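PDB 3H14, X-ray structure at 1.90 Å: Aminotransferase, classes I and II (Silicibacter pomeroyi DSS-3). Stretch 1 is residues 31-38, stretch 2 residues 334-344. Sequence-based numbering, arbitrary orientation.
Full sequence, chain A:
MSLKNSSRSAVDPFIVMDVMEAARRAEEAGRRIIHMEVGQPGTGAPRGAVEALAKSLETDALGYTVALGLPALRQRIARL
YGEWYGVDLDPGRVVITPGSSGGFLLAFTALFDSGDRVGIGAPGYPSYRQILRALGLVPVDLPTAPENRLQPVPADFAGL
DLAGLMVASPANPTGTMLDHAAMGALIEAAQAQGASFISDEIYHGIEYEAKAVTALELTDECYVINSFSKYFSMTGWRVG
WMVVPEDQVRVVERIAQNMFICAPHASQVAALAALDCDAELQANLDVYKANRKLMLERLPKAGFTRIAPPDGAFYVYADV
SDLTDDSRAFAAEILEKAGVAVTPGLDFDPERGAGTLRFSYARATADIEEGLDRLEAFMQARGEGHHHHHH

Stretch 1, residues 31-38: RRIIHMEV
Stretch 2 334-344: ILEKAGVAVTP

How do two segments some three hundred residues apart come to lie side by side? They pair as short parallel strands, with Ile34 opposite Val340 (CA to CA 4.8 Å) and His35 opposite Ala341 (CA to CA 5.1 Å). Ile34 N donates to Gly339 O at 3.0 Å, and Ala341 N returns a nearly straight bond to Ile34 O at 2.8 Å. Ala341 O then accepts a weak, bent bond from Met36 N at 2.9 Å. The strand residues are extended, Ile34 at phi/psi -91/124, His35 at -96/94, Val340 at -126/133 and Ala341 at -99/125. The acceptors are shared: Ile33 CA also lies 3.3 Å from Gly339 O, and Val340 CA 3.5 Å from Ile34 O, both CA-H...O contacts that help close the seam.

What lets the second chain turn from helix into strand here? In the helix, Ala338 N bonds Ile334 O at 2.7 Å, and Gly339 N bonds Leu335 O weakly at 3.1 Å. Gly339 then leaves helical geometry at phi/psi 68/30. The turn puts Gly339 O in line with Ile34 N. A CB on this residue would point sideways, 3.8 Å from Ile33 CD1, an ordinary contact; the positive phi is what by itself favours glycine.

Which bumps fill which hollows? Ile33, with phi/psi -107/140 and chi1 and chi2 both m, sets its CG2 against both Leu335 CD1 (3.8 Å) and Ala341 CB (4.0 Å). Leu335 reaches it in a t, p rotamer, and the methyl of Ala341 packs against the same branch. Ile34 and Val340 share the other sheet face from His35 and Ala341; Ile34 CB lies 4.3 Å from CG2 of Val340, whose chi1 is t. Met36, a selenomethionine in an m, t, t rotamer, lays its SE 3.9 Å from Val340 CG1, while its CB is 4.2 Å from CG1 of Val342, itself m.

How does the contact finish once the strand pairing gives out? Met36 (-107/21) and Glu37 (-108/-8) depart from extended geometry, and Glu37 points its CB toward the second stretch. Its p, m side chain folds back so that OE1 sits 3.4 Å from Ala341 CB and OE2 accepts a 2.6 Å hydrogen bond from His35 ND1. Thr343, with chi1 m, places OG1 3.5 Å from Glu37 CB and 2.9 Å from Glu37 O. A water completes the join, donating to Met36 O at 2.8 Å and accepting from Thr343 OG1 at 3.1 Å.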

# COMPACT_ATOMS: atom_id res chain seq x y z
N ARG A 31 4.53 -25.36 -14.88
CA ARG A 31 3.63 -24.44 -15.56
C ARG A 31 4.04 -23.02 -15.26
O ARG A 31 4.36 -22.70 -14.11
CB ARG A 31 2.14 -24.71 -15.17
N ARG A 32 4.07 -22.17 -16.28
CA ARG A 32 4.36 -20.76 -16.09
C ARG A 32 3.04 -20.10 -15.75
O ARG A 32 2.05 -20.21 -16.47
CB ARG A 32 5.02 -20.13 -17.30
CG ARG A 32 5.18 -18.60 -17.23
CD ARG A 32 6.11 -18.13 -18.24
NE ARG A 32 6.13 -16.68 -18.37
CZ ARG A 32 5.52 -15.95 -19.30
NH1 ARG A 32 4.79 -16.51 -20.27
NH2 ARG A 32 5.69 -14.63 -19.28
N ILE A 33 3.05 -19.43 -14.60
CA ILE A 33 1.87 -18.70 -14.06
C ILE A 33 2.12 -17.21 -14.20
O ILE A 33 3.24 -16.75 -13.94
CB ILE A 33 1.70 -19.05 -12.55
CG1 ILE A 33 1.38 -20.55 -12.40
CG2 ILE A 33 0.59 -18.20 -11.85
CD1 ILE A 33 0.13 -21.04 -13.21
N ILE A 34 1.10 -16.45 -14.58
CA ILE A 34 1.20 -15.00 -14.64
C ILE A 34 0.75 -14.48 -13.26
O ILE A 34 -0.35 -14.78 -12.77
CB ILE A 34 0.39 -14.38 -15.78
CG1 ILE A 34 0.83 -14.96 -17.14
CG2 ILE A 34 0.55 -12.85 -15.76
CD1 ILE A 34 2.26 -14.62 -17.53
N HIS A 35 1.64 -13.72 -12.63
CA HIS A 35 1.49 -13.36 -11.22
C HIS A 35 0.84 -12.01 -11.18
O HIS A 35 1.52 -11.01 -11.37
CB HIS A 35 2.84 -13.36 -10.53
CG HIS A 35 3.29 -14.73 -10.15
ND1 HIS A 35 2.95 -15.31 -8.96
CD2 HIS A 35 4.00 -15.66 -10.83
CE1 HIS A 35 3.44 -16.53 -8.91
NE2 HIS A 35 4.08 -16.77 -10.04
N MSE A 36 -0.49 -12.00 -11.06
CA MSE A 36 -1.30 -10.79 -10.88
C MSE A 36 -1.85 -10.65 -9.46
O MSE A 36 -2.78 -9.88 -9.21
CB MSE A 36 -2.41 -10.73 -11.94
CG MSE A 36 -1.84 -10.62 -13.31
SE MSE A 36 -3.22 -10.44 -14.71
CE MSE A 36 -2.20 -9.43 -15.97
N GLU A 37 -1.22 -11.34 -8.53
CA GLU A 37 -1.64 -11.40 -7.13
C GLU A 37 -0.76 -10.65 -6.12
O GLU A 37 -1.15 -10.56 -4.95
CB GLU A 37 -1.77 -12.86 -6.66
CG GLU A 37 -0.49 -13.62 -6.15
CD GLU A 37 0.53 -13.93 -7.22
OE1 GLU A 37 0.49 -13.33 -8.32
OE2 GLU A 37 1.42 -14.77 -6.95
N VAL A 38 0.40 -10.14 -6.55
CA VAL A 38 1.38 -9.60 -5.59
C VAL A 38 1.29 -8.10 -5.49
O VAL A 38 1.01 -7.42 -6.45
CB VAL A 38 2.84 -9.99 -5.89
CG1 VAL A 38 3.73 -9.72 -4.65
CG2 VAL A 38 2.97 -11.49 -6.28
N ILE A 334 -9.49 -19.55 -11.50
CA ILE A 334 -8.73 -18.74 -12.45
C ILE A 334 -7.29 -19.29 -12.52
O ILE A 334 -6.74 -19.52 -13.63
CB ILE A 334 -8.77 -17.23 -12.10
CG1 ILE A 334 -10.16 -16.63 -12.36
CG2 ILE A 334 -7.78 -16.37 -12.91
CD1 ILE A 334 -10.35 -15.28 -11.68
N LEU A 335 -6.72 -19.56 -11.35
CA LEU A 335 -5.36 -20.16 -11.28
C LEU A 335 -5.26 -21.49 -11.98
O LEU A 335 -4.34 -21.73 -12.77
CB LEU A 335 -4.94 -20.34 -9.82
CG LEU A 335 -3.49 -20.82 -9.66
CD1 LEU A 335 -2.52 -19.86 -10.34
CD2 LEU A 335 -3.21 -21.02 -8.18
N GLU A 336 -6.15 -22.40 -11.61
CA GLU A 336 -6.13 -23.78 -12.13
C GLU A 336 -6.32 -23.76 -13.64
O GLU A 336 -5.54 -24.38 -14.39
CB GLU A 336 -7.23 -24.60 -11.43
CG GLU A 336 -7.65 -25.92 -12.10
CD GLU A 336 -8.84 -26.65 -11.38
OE1 GLU A 336 -9.90 -26.00 -11.09
OE2 GLU A 336 -8.72 -27.88 -11.11
N LYS A 337 -7.31 -23.00 -14.09
CA LYS A 337 -7.78 -23.13 -15.46
C LYS A 337 -7.15 -22.13 -16.42
O LYS A 337 -6.90 -22.47 -17.57
CB LYS A 337 -9.34 -23.08 -15.51
N ALA A 338 -6.91 -20.89 -15.96
CA ALA A 338 -6.26 -19.84 -16.75
C ALA A 338 -4.74 -19.70 -16.54
O ALA A 338 -4.08 -19.06 -17.35
CB ALA A 338 -6.93 -18.46 -16.51
N GLY A 339 -4.20 -20.26 -15.47
CA GLY A 339 -2.77 -20.10 -15.18
C GLY A 339 -2.39 -18.69 -14.80
O GLY A 339 -1.25 -18.23 -15.05
N VAL A 340 -3.36 -18.00 -14.19
CA VAL A 340 -3.19 -16.62 -13.75
C VAL A 340 -3.53 -16.54 -12.29
O VAL A 340 -4.55 -17.06 -11.86
CB VAL A 340 -4.05 -15.60 -14.56
CG1 VAL A 340 -3.83 -14.19 -14.05
CG2 VAL A 340 -3.67 -15.61 -16.07
N ALA A 341 -2.66 -15.87 -11.51
CA ALA A 341 -2.85 -15.71 -10.06
C ALA A 341 -3.42 -14.34 -9.78
O ALA A 341 -2.91 -13.38 -10.25
CB ALA A 341 -1.51 -15.88 -9.30
N VAL A 342 -4.55 -14.30 -9.09
CA VAL A 342 -5.21 -13.07 -8.70
C VAL A 342 -5.59 -13.20 -7.23
O VAL A 342 -5.59 -14.31 -6.69
CB VAL A 342 -6.45 -12.77 -9.58
CG1 VAL A 342 -6.03 -12.75 -11.08
CG2 VAL A 342 -7.57 -13.74 -9.30
N THR A 343 -5.94 -12.10 -6.58
CA THR A 343 -6.19 -12.10 -5.14
C THR A 343 -7.66 -11.92 -4.80
O THR A 343 -8.24 -10.91 -5.18
CB THR A 343 -5.45 -10.94 -4.45
OG1 THR A 343 -4.05 -11.02 -4.77
CG2 THR A 343 -5.65 -11.04 -2.94
N PRO A 344 -8.24 -12.83 -4.03
CA PRO A 344 -9.61 -12.59 -3.62
C PRO A 344 -9.74 -11.33 -2.75
O PRO A 344 -8.79 -10.98 -2.04
CB PRO A 344 -9.96 -13.82 -2.78
CG PRO A 344 -8.95 -14.81 -3.08
CD PRO A 344 -7.74 -14.13 -3.56
O HOH W 1 -3.66 -8.68 -6.78